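Local coordinates for putative Fe-S biosynthesis protein (Lactobacillus acidophilus, PDB 2QGO), which probably takes part in the biosynthesis of iron-sulphur clusters, at residues L4-F8 with I66-V72; N11-L16 with D91-L97; K24-T30 with F50-D56; L84-M88 with S100-L106. All coordinates share one frame. Residue numbers count along the deposited sequence, not the author numbering.

Contact 1 of 4, residues L4-F8 with I66-V72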
# COMPACT_ATOMS: atom_id res chain seq x y z
N LEU A 4 2.47 -9.90 -10.26
CA LEU A 4 2.88 -9.18 -9.02
C LEU A 4 2.63 -10.04 -7.79
O LEU A 4 1.54 -10.60 -7.63
CB LEU A 4 2.08 -7.88 -8.82
CG LEU A 4 2.02 -6.72 -9.80
CD1 LEU A 4 3.40 -6.14 -10.01
CD2 LEU A 4 1.42 -7.21 -11.10
N ASN A 5 3.61 -10.13 -6.92
CA ASN A 5 3.41 -10.88 -5.70
C ASN A 5 4.16 -10.13 -4.61
O ASN A 5 5.11 -9.38 -4.89
CB ASN A 5 3.92 -12.32 -5.83
CG ASN A 5 5.42 -12.41 -5.85
OD1 ASN A 5 6.06 -12.16 -6.87
ND2 ASN A 5 6.00 -12.74 -4.69
N ILE A 6 3.73 -10.30 -3.37
CA ILE A 6 4.35 -9.59 -2.27
C ILE A 6 4.34 -10.41 -1.00
O ILE A 6 3.47 -11.25 -0.79
CB ILE A 6 3.62 -8.25 -2.01
CG1 ILE A 6 4.42 -7.38 -1.06
CG2 ILE A 6 2.22 -8.52 -1.43
CD1 ILE A 6 3.84 -5.97 -0.88
N LYS A 7 5.31 -10.15 -0.14
CA LYS A 7 5.39 -10.83 1.14
C LYS A 7 5.64 -9.78 2.22
O LYS A 7 6.37 -8.81 1.98
CB LYS A 7 6.53 -11.87 1.15
CG LYS A 7 6.56 -12.73 2.41
CD LYS A 7 7.39 -13.99 2.24
CE LYS A 7 7.10 -15.01 3.36
NZ LYS A 7 7.88 -16.28 3.18
N PHE A 8 5.02 -9.96 3.38
CA PHE A 8 5.20 -9.03 4.50
C PHE A 8 5.99 -9.74 5.58
O PHE A 8 5.61 -10.83 6.02
CB PHE A 8 3.85 -8.61 5.09
CG PHE A 8 2.91 -7.96 4.12
CD1 PHE A 8 2.15 -8.73 3.25
CD2 PHE A 8 2.77 -6.57 4.08
CE1 PHE A 8 1.25 -8.12 2.35
CE2 PHE A 8 1.88 -5.96 3.19
CZ PHE A 8 1.12 -6.74 2.32
N ILE A 66 -2.55 -8.20 -5.89
CA ILE A 66 -1.15 -8.48 -5.70
C ILE A 66 -1.17 -9.77 -4.91
O ILE A 66 -1.62 -9.80 -3.77
CB ILE A 66 -0.44 -7.37 -4.90
CG1 ILE A 66 -0.53 -6.04 -5.66
CG2 ILE A 66 1.02 -7.72 -4.70
CD1 ILE A 66 0.08 -4.85 -4.94
N ALA A 67 -0.70 -10.84 -5.54
CA ALA A 67 -0.67 -12.14 -4.90
C ALA A 67 0.24 -12.18 -3.68
O ALA A 67 1.28 -11.54 -3.64
CB ALA A 67 -0.24 -13.19 -5.91
N ASN A 68 -0.19 -12.94 -2.68
CA ASN A 68 0.56 -13.14 -1.44
C ASN A 68 -0.00 -14.39 -0.80
O ASN A 68 -1.11 -14.82 -1.11
CB ASN A 68 0.42 -11.95 -0.48
CG ASN A 68 -1.02 -11.68 -0.07
OD1 ASN A 68 -1.78 -11.07 -0.82
ND2 ASN A 68 -1.41 -12.15 1.12
N GLU A 69 0.76 -14.98 0.11
CA GLU A 69 0.34 -16.19 0.78
C GLU A 69 -0.01 -15.89 2.23
O GLU A 69 -0.04 -16.77 3.07
CB GLU A 69 1.47 -17.22 0.72
CG GLU A 69 2.17 -17.21 -0.63
CD GLU A 69 2.56 -18.59 -1.11
OE1 GLU A 69 3.33 -19.27 -0.39
OE2 GLU A 69 2.09 -18.99 -2.21
N GLN A 70 -0.29 -14.62 2.50
CA GLN A 70 -0.62 -14.22 3.86
C GLN A 70 -2.06 -13.75 4.07
O GLN A 70 -2.40 -13.19 5.11
CB GLN A 70 0.39 -13.16 4.31
CG GLN A 70 1.76 -13.77 4.55
CD GLN A 70 2.88 -12.75 4.64
OE1 GLN A 70 3.31 -12.20 3.62
NE2 GLN A 70 3.34 -12.49 5.85
N ASN A 71 -2.90 -14.01 3.07
CA ASN A 71 -4.32 -13.66 3.13
C ASN A 71 -4.58 -12.17 3.24
O ASN A 71 -5.55 -11.76 3.86
CB ASN A 71 -4.96 -14.38 4.31
CG ASN A 71 -4.78 -15.86 4.24
OD1 ASN A 71 -5.35 -16.52 3.38
ND2 ASN A 71 -3.96 -16.41 5.14
N VAL A 72 -3.71 -11.38 2.64
CA VAL A 72 -3.87 -9.94 2.67
C VAL A 72 -4.60 -9.52 1.40
O VAL A 72 -4.22 -9.91 0.29
CB VAL A 72 -2.49 -9.24 2.74
CG1 VAL A 72 -2.67 -7.72 2.69
CG2 VAL A 72 -1.78 -9.65 4.02
O HOH W 1 3.12 -13.64 1.00
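The loop 66-72, which follows the outermost strand 64-65, meets strand 6-8, the outermost strand at the other end of the sheet order, through one backbone bridge, Asn5 with Ala67. Ala67 N donates to Leu4 O at 3.1 Å, and Ile6 N donates to Ala67 O at 2.8 Å. On the buried side of this bridge the apolar knobs turn inward. The Ile6 CG2 methyl meets Ile66 CG2 at 3.6 Å, and the hollow they share is completed by Met88 on one strand and Leu28 and Ile74 on others. Further along, the Phe8 ring reaches Val72, its CE1 lying 3.8 Å from Val72 CG2. The backbones diverge here, and the gap between them is filled by Gln70, whose amide imitates a neighbouring strand: Phe8 N donates to Gln70 OE1 at 2.8 Å, while Gln70 NE2 donates to Phe8 O at 2.8 Å. Water 1 occupies the remaining pocket, donating to Ile6 O (3.0 Å) and Gln70 OE1 (3.0 Å) and accepting from Glu69 N (2.9 Å). The chemistry thus implies that an irregular loop can satisfy the polar edge of a strand by lending backbone, side-chain amide and water in turn, while Ile6, Ile66, Phe8 and Val72 pack on the buried side.

Contact 2 of 4, residues N11-L16 with D91-L97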
# COMPACT_ATOMS: atom_id res chain seq x y z
N ASN A 11 7.74 -8.34 11.19
CA ASN A 11 7.66 -7.00 11.75
C ASN A 11 6.66 -6.12 11.01
O ASN A 11 6.00 -5.27 11.61
CB ASN A 11 9.05 -6.35 11.77
CG ASN A 11 10.01 -7.06 12.72
OD1 ASN A 11 9.65 -8.06 13.35
ND2 ASN A 11 11.23 -6.56 12.82
N ALA A 12 6.53 -6.32 9.69
CA ALA A 12 5.57 -5.54 8.91
C ALA A 12 4.16 -5.99 9.31
O ALA A 12 3.27 -5.16 9.52
CB ALA A 12 5.80 -5.76 7.42
N VAL A 13 3.96 -7.30 9.41
CA VAL A 13 2.67 -7.85 9.79
C VAL A 13 2.25 -7.35 11.18
O VAL A 13 1.11 -6.92 11.38
CB VAL A 13 2.70 -9.40 9.81
CG1 VAL A 13 1.47 -9.95 10.53
CG2 VAL A 13 2.76 -9.93 8.39
N ASP A 14 3.17 -7.42 12.14
CA ASP A 14 2.88 -6.96 13.49
C ASP A 14 2.47 -5.50 13.47
O ASP A 14 1.48 -5.12 14.09
CB ASP A 14 4.10 -7.11 14.40
CG ASP A 14 4.30 -8.53 14.87
OD1 ASP A 14 3.37 -9.36 14.70
OD2 ASP A 14 5.39 -8.81 15.41
N TYR A 15 3.23 -4.70 12.74
CA TYR A 15 2.94 -3.27 12.64
C TYR A 15 1.54 -3.03 12.05
O TYR A 15 0.73 -2.30 12.63
CB TYR A 15 4.01 -2.58 11.79
CG TYR A 15 3.75 -1.11 11.56
CD1 TYR A 15 3.88 -0.19 12.59
CD2 TYR A 15 3.32 -0.65 10.32
CE1 TYR A 15 3.59 1.18 12.39
CE2 TYR A 15 3.02 0.69 10.10
CZ TYR A 15 3.16 1.61 11.14
OH TYR A 15 2.85 2.93 10.92
N LEU A 16 1.26 -3.63 10.90
CA LEU A 16 -0.05 -3.46 10.27
C LEU A 16 -1.15 -3.82 11.27
O LEU A 16 -2.22 -3.19 11.27
CB LEU A 16 -0.15 -4.32 9.01
CG LEU A 16 0.86 -3.93 7.92
CD1 LEU A 16 0.78 -4.90 6.74
CD2 LEU A 16 0.59 -2.52 7.46
N ASP A 91 8.66 -4.47 4.65
CA ASP A 91 9.27 -4.66 5.96
C ASP A 91 9.02 -3.45 6.84
O ASP A 91 8.53 -2.42 6.36
CB ASP A 91 10.77 -4.90 5.79
CG ASP A 91 11.46 -5.26 7.08
OD1 ASP A 91 10.82 -5.88 7.96
OD2 ASP A 91 12.66 -4.94 7.22
N TYR A 92 9.33 -3.57 8.12
CA TYR A 92 9.15 -2.48 9.06
C TYR A 92 10.33 -2.46 10.04
O TYR A 92 10.61 -3.46 10.68
CB TYR A 92 7.85 -2.65 9.86
CG TYR A 92 7.53 -1.46 10.73
CD1 TYR A 92 7.00 -0.29 10.19
CD2 TYR A 92 7.85 -1.46 12.09
CE1 TYR A 92 6.80 0.85 10.97
CE2 TYR A 92 7.65 -0.31 12.89
CZ TYR A 92 7.12 0.84 12.31
OH TYR A 92 6.93 1.98 13.07
N ASN A 93 11.00 -1.32 10.14
CA ASN A 93 12.14 -1.18 11.06
C ASN A 93 12.57 0.28 11.06
O ASN A 93 12.32 1.01 10.10
CB ASN A 93 13.31 -2.11 10.66
CG ASN A 93 13.87 -1.81 9.28
OD1 ASN A 93 14.78 -0.99 9.12
ND2 ASN A 93 13.32 -2.48 8.27
N ALA A 94 13.21 0.73 12.13
CA ALA A 94 13.62 2.13 12.21
C ALA A 94 12.36 3.01 12.18
O ALA A 94 12.40 4.15 11.71
CB ALA A 94 14.53 2.47 11.03
N GLY A 95 11.25 2.46 12.66
CA GLY A 95 9.99 3.19 12.69
C GLY A 95 9.34 3.46 11.35
O GLY A 95 8.47 4.33 11.25
N SER A 96 9.72 2.73 10.31
CA SER A 96 9.11 2.97 9.01
C SER A 96 8.85 1.72 8.17
O SER A 96 9.55 0.72 8.27
CB SER A 96 9.99 3.94 8.21
OG SER A 96 11.34 3.49 8.18
N LEU A 97 7.82 1.80 7.34
CA LEU A 97 7.47 0.71 6.43
C LEU A 97 8.39 0.89 5.24
O LEU A 97 8.59 2.00 4.76
CB LEU A 97 6.02 0.84 5.95
CG LEU A 97 4.89 0.14 6.71
CD1 LEU A 97 3.56 0.46 6.04
CD2 LEU A 97 5.12 -1.37 6.72
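Tyr15 lays its ring over that of Tyr92 in an offset stack, with centroids 3.9 Å apart and planes only 9° from parallel; the closest atoms are Tyr15 CD1 and Tyr92 CZ at 3.4 Å. The slide of one ring along the other also brings Tyr15 CB over the Tyr92 face, a CH-pi contact of 4.0 Å from that atom to the Tyr92 ring centroid. Both CA-to-CB bonds point toward the opposite segment, so the rings meet between helix and hairpin. The small side chain of Ala12 lets the backbones approach beside the stack: Ala12 CA lies 3.8 Å from Tyr92 CB, and Ala12 CB is 3.9 Å from Asp91 CA. Leu97, from the return strand, packs against Tyr15 and Leu16, with Leu97 CG 3.9 Å from Tyr15 CE2 and Leu97 CD1 4.4 Å from Leu16 CD2. No hydrogen bond joins the two segments, so the join depends on shape and dispersion; nearby, Thr9 OG1 bonds to both Asp91 OD1 and Ala12 N. Strands 88-93 and 96-101 form a two-residue beta hairpin with a type I' turn from Asn93 to Ser96, closed by Asn93 N to Ser96 O and Ser96 N to Asn93 O, each 3.1 Å. Helix 10-18 packs on one face of this hairpin and crosses it nearly at right angles, the axes of segments 11-16 and 91-93 lying 6.5 Å apart at 80°.

Contact 3 of 4, residues K24-T30 with F50-D56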
# COMPACT_ATOMS: atom_id res chain seq x y z
N LYS A 24 -7.86 -5.16 6.39
CA LYS A 24 -8.55 -4.24 5.50
C LYS A 24 -8.20 -4.42 4.02
O LYS A 24 -7.33 -5.21 3.66
CB LYS A 24 -8.20 -2.80 5.89
CG LYS A 24 -8.54 -2.42 7.32
CD LYS A 24 -10.03 -2.29 7.53
CE LYS A 24 -10.34 -1.69 8.88
NZ LYS A 24 -11.80 -1.63 9.10
N ILE A 25 -8.90 -3.66 3.18
CA ILE A 25 -8.62 -3.68 1.76
C ILE A 25 -7.41 -2.76 1.65
O ILE A 25 -7.48 -1.59 2.03
CB ILE A 25 -9.78 -3.09 0.94
CG1 ILE A 25 -11.05 -3.93 1.15
CG2 ILE A 25 -9.39 -2.99 -0.53
CD1 ILE A 25 -10.88 -5.41 0.81
N LEU A 26 -6.29 -3.28 1.17
CA LEU A 26 -5.09 -2.46 1.05
C LEU A 26 -4.79 -2.14 -0.41
O LEU A 26 -4.92 -2.99 -1.28
CB LEU A 26 -3.89 -3.16 1.67
CG LEU A 26 -4.03 -3.50 3.15
CD1 LEU A 26 -2.77 -4.21 3.62
CD2 LEU A 26 -4.27 -2.22 3.97
N ILE A 27 -4.39 -0.90 -0.64
CA ILE A 27 -4.06 -0.43 -1.98
C ILE A 27 -2.64 0.13 -1.98
O ILE A 27 -2.36 1.12 -1.30
CB ILE A 27 -5.03 0.69 -2.42
CG1 ILE A 27 -6.46 0.15 -2.45
CG2 ILE A 27 -4.60 1.25 -3.77
CD1 ILE A 27 -7.52 1.23 -2.65
N LEU A 28 -1.76 -0.52 -2.73
CA LEU A 28 -0.37 -0.07 -2.83
C LEU A 28 -0.25 0.75 -4.10
O LEU A 28 -0.57 0.27 -5.18
CB LEU A 28 0.57 -1.28 -2.89
CG LEU A 28 2.06 -1.03 -3.16
CD1 LEU A 28 2.66 -0.14 -2.06
CD2 LEU A 28 2.80 -2.38 -3.22
N ILE A 29 0.20 1.99 -3.98
CA ILE A 29 0.33 2.83 -5.15
C ILE A 29 1.52 3.77 -5.03
O ILE A 29 2.10 3.93 -3.96
CB ILE A 29 -0.92 3.69 -5.35
CG1 ILE A 29 -1.14 4.56 -4.12
CG2 ILE A 29 -2.13 2.79 -5.59
CD1 ILE A 29 -2.20 5.60 -4.29
N THR A 30 1.88 4.38 -6.16
CA THR A 30 2.98 5.33 -6.17
C THR A 30 2.28 6.61 -5.76
O THR A 30 1.09 6.78 -5.98
CB THR A 30 3.55 5.55 -7.58
OG1 THR A 30 2.56 6.21 -8.39
CG2 THR A 30 3.92 4.23 -8.23
N PHE A 50 6.05 5.51 -2.39
CA PHE A 50 4.82 4.73 -2.35
C PHE A 50 4.08 4.85 -1.04
O PHE A 50 4.63 5.28 -0.03
CB PHE A 50 5.10 3.24 -2.60
CG PHE A 50 5.84 2.96 -3.88
CD1 PHE A 50 7.22 3.16 -3.96
CD2 PHE A 50 5.16 2.49 -5.00
CE1 PHE A 50 7.91 2.90 -5.15
CE2 PHE A 50 5.85 2.23 -6.19
CZ PHE A 50 7.22 2.43 -6.26
N SER A 51 2.82 4.46 -1.05
CA SER A 51 2.04 4.49 0.16
C SER A 51 1.00 3.39 0.16
O SER A 51 0.61 2.89 -0.90
CB SER A 51 1.38 5.87 0.35
OG SER A 51 0.65 6.26 -0.78
N ILE A 52 0.59 3.00 1.35
CA ILE A 52 -0.43 1.97 1.52
C ILE A 52 -1.71 2.68 1.91
O ILE A 52 -1.76 3.38 2.92
CB ILE A 52 -0.07 0.98 2.65
CG1 ILE A 52 0.98 -0.02 2.16
CG2 ILE A 52 -1.33 0.25 3.13
CD1 ILE A 52 0.48 -0.89 1.00
N ILE A 53 -2.74 2.49 1.11
CA ILE A 53 -4.02 3.11 1.39
C ILE A 53 -4.96 2.01 1.84
O ILE A 53 -5.06 0.98 1.18
CB ILE A 53 -4.60 3.77 0.12
CG1 ILE A 53 -3.59 4.75 -0.46
CG2 ILE A 53 -5.92 4.46 0.44
CD1 ILE A 53 -3.05 5.76 0.54
N TRP A 54 -5.64 2.20 2.97
CA TRP A 54 -6.57 1.17 3.41
C TRP A 54 -8.03 1.61 3.28
O TRP A 54 -8.36 2.79 3.45
CB TRP A 54 -6.28 0.72 4.85
CG TRP A 54 -6.52 1.73 5.92
CD1 TRP A 54 -5.60 2.59 6.45
CD2 TRP A 54 -7.74 1.96 6.63
NE1 TRP A 54 -6.18 3.33 7.46
CE2 TRP A 54 -7.49 2.96 7.59
CE3 TRP A 54 -9.03 1.41 6.55
CZ2 TRP A 54 -8.48 3.43 8.46
CZ3 TRP A 54 -10.02 1.87 7.42
CH2 TRP A 54 -9.74 2.87 8.37
N LEU A 55 -8.89 0.66 2.94
CA LEU A 55 -10.32 0.92 2.76
C LEU A 55 -11.11 -0.24 3.37
O LEU A 55 -10.53 -1.23 3.81
CB LEU A 55 -10.67 1.01 1.27
CG LEU A 55 -10.05 2.09 0.38
CD1 LEU A 55 -10.49 1.84 -1.05
CD2 LEU A 55 -10.48 3.49 0.83
N ASP A 56 -12.43 -0.10 3.41
CA ASP A 56 -13.25 -1.18 3.96
C ASP A 56 -13.92 -2.02 2.88
O ASP A 56 -14.44 -3.10 3.15
CB ASP A 56 -14.27 -0.62 4.94
CG ASP A 56 -13.65 -0.36 6.29
OD1 ASP A 56 -13.23 -1.34 6.94
OD2 ASP A 56 -13.55 0.82 6.71
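Phe50 begins the strand by leaning on Thr30, with its CE2 3.4 Å from Thr30 CG2, although the side chains of this non-hydrogen-bonded pair diverge. Ser51 starts the regular bonding: its N donates to Ile29 O at 3.0 Å and its O accepts from Ile29 N at 3.2 Å. Ile52 then turns to the opposite face, where its CD1 meets Leu28 CD1 at 3.8 Å and its CG2 meets Leu26 CD2 at 3.9 Å. With Ile53 the hydrogen-bonded pairing returns, through Ile53 N to Ile27 O at 2.8 Å and Ile27 N to Ile53 O at 2.7 Å. This alternation is the general antiparallel pattern, and the two strands illustrate it within the mixed sheet of this iron-sulphur cluster biosynthesis family domain: strand 73-76 bonds to the far edge of 25-30, and strand 104-114 to that of 50-55. The strand axes run at 154°, which reflects the twist of the sheet. Trp54 shares the face of Ile52, its CB 3.7 Å from Leu26 CD2, while its indole CZ3 lies 3.9 Å from Lys24 CE. Leu55 returns to the face of Ile53 and Ile27, its CD1 touching Ile27 CD1 at 3.4 Å; its N donates to Ile25 O at 2.8 Å and its O accepts from Ile25 N at 3.0 Å. Asp56 leaves the strand, and its OD1 receives Lys24 NZ at 2.6 Å in a salt bridge.

Contact 4 of 4, residues L84-M88 with S100-L106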
# COMPACT_ATOMS: atom_id res chain seq x y z
N LEU A 84 6.06 -0.92 -9.80
CA LEU A 84 6.28 -1.87 -8.71
C LEU A 84 7.29 -2.86 -9.27
O LEU A 84 7.65 -2.78 -10.44
CB LEU A 84 4.97 -2.57 -8.32
CG LEU A 84 3.91 -1.59 -7.82
CD1 LEU A 84 2.61 -2.32 -7.47
CD2 LEU A 84 4.45 -0.85 -6.60
N GLY A 85 7.77 -3.78 -8.44
CA GLY A 85 8.75 -4.73 -8.92
C GLY A 85 8.39 -6.17 -8.65
O GLY A 85 7.40 -6.43 -7.97
N PRO A 86 9.17 -7.12 -9.17
CA PRO A 86 8.93 -8.56 -8.98
C PRO A 86 9.34 -9.06 -7.60
O PRO A 86 10.40 -8.69 -7.09
CB PRO A 86 9.75 -9.19 -10.09
CG PRO A 86 10.94 -8.28 -10.17
CD PRO A 86 10.32 -6.90 -10.07
N ASN A 87 8.50 -9.91 -7.00
CA ASN A 87 8.76 -10.49 -5.69
C ASN A 87 9.00 -9.40 -4.64
O ASN A 87 10.08 -9.32 -4.04
CB ASN A 87 9.96 -11.43 -5.76
CG ASN A 87 9.75 -12.57 -6.74
OD1 ASN A 87 10.62 -12.85 -7.58
ND2 ASN A 87 8.60 -13.22 -6.65
N MET A 88 7.98 -8.58 -4.41
CA MET A 88 8.09 -7.51 -3.43
C MET A 88 8.02 -7.98 -1.99
O MET A 88 7.39 -8.98 -1.66
CB MET A 88 7.01 -6.46 -3.66
CG MET A 88 7.16 -5.71 -4.97
SD MET A 88 5.84 -4.50 -5.24
CE MET A 88 4.54 -5.61 -5.76
N SER A 100 10.50 -3.21 -1.04
CA SER A 100 11.62 -3.60 -1.88
C SER A 100 11.25 -4.77 -2.77
O SER A 100 10.19 -5.37 -2.62
CB SER A 100 12.82 -3.99 -1.02
OG SER A 100 12.52 -5.11 -0.19
N SER A 101 12.13 -5.10 -3.71
CA SER A 101 11.92 -6.21 -4.63
C SER A 101 13.26 -6.83 -4.98
O SER A 101 14.27 -6.51 -4.36
CB SER A 101 11.24 -5.71 -5.91
OG SER A 101 12.12 -4.87 -6.62
N ASP A 102 13.28 -7.72 -5.98
CA ASP A 102 14.53 -8.35 -6.40
C ASP A 102 15.48 -7.33 -7.01
O ASP A 102 16.69 -7.56 -7.08
CB ASP A 102 14.27 -9.45 -7.44
CG ASP A 102 13.46 -10.60 -6.89
OD1 ASP A 102 13.64 -10.96 -5.71
OD2 ASP A 102 12.65 -11.15 -7.66
N GLU A 103 14.95 -6.19 -7.44
CA GLU A 103 15.75 -5.14 -8.05
C GLU A 103 16.33 -4.15 -7.04
O GLU A 103 17.16 -3.30 -7.39
CB GLU A 103 14.91 -4.40 -9.09
CG GLU A 103 14.09 -5.36 -9.95
CD GLU A 103 13.43 -4.70 -11.14
OE1 GLU A 103 12.67 -3.71 -10.95
OE2 GLU A 103 13.67 -5.17 -12.28
N GLY A 104 15.92 -4.26 -5.78
CA GLY A 104 16.43 -3.37 -4.76
C GLY A 104 15.37 -2.63 -3.97
O GLY A 104 14.19 -2.98 -4.02
N LEU A 105 15.79 -1.60 -3.24
CA LEU A 105 14.88 -0.80 -2.43
C LEU A 105 14.03 0.13 -3.29
O LEU A 105 14.55 0.87 -4.12
CB LEU A 105 15.65 0.02 -1.39
CG LEU A 105 14.82 0.92 -0.46
CD1 LEU A 105 13.93 0.07 0.43
CD2 LEU A 105 15.75 1.78 0.39
N LEU A 106 12.72 0.08 -3.08
CA LEU A 106 11.76 0.90 -3.82
C LEU A 106 11.42 2.16 -3.03
O LEU A 106 11.32 3.25 -3.60
CB LEU A 106 10.49 0.10 -4.08
CG LEU A 106 10.57 -0.93 -5.21
CD1 LEU A 106 9.53 -2.02 -5.03
CD2 LEU A 106 10.38 -0.20 -6.54
O HOH W 2 12.57 -10.02 -3.20
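Where strand 96-101 folds back into 104-114, a type I beta turn from Ser101 to Gly104 forms the tip of a hairpin, and the loop entering strand 88-93 wraps against it. The turn is stabilised from within: Ser101 N donates to Gly104 O at 3.0 Å, Gly104 N to Ser101 O at 3.1 Å, and Glu103 N to Ser101 OG at 3.2 Å, the last defining an ST turn. A backbone hydrogen bond ties it to the loop, Asp102 N to Pro86 O, at 3.2 Å and nearly straight. Next to it Ser101 CB presses to 3.3 Å from Pro86 O. Gly85 lies close against the serine as well; with Ser101 OG where it is, a beta carbon at Gly85 would clash, coming within 2.7 Å of it. Met88 enters the strand with its CA 3.1 Å from Ser100 O, a CA-H...O contact. On the inner side Met88 CG lies 4.4 Å from Leu106 CD1, near Leu99 and Phe50. On the outer side Pro86 CD lies 4.0 Å from Glu103 CD, and water 2 donates to Asn87 O at 2.7 Å and Asp102 OD1 at 2.9 Å. A backbone hydrogen bond and a water bridge thus join the segments, while just one apolar side-chain pair, Met88 with Leu106, comes within 4.5 Å; this implies a contact set largely by backbone geometry and close fit.

How the contacts relate
The four contacts share one mixed sheet, with the centre of contact 3 about 4 Å from the centre of the chain and those of the others 12 to 14 Å out. Contact 3 is nested in the sequence loops closed by contacts 1 and 2. Contact 1 meets it through Val72 CG1 and Leu26 CD1 (3.6 Å), and meets contact 4 where Lys7 N and Met88 O lie 2.8 Å apart. Phe8 CD2 touches Leu16 CD1 of contact 2 at 3.7 Å, and Phe50 CE2 touches Leu84 CD2 of contact 4 at 3.4 Å. Contacts 2 and 4, with centres about 17 Å apart, both draw on strand 96-101.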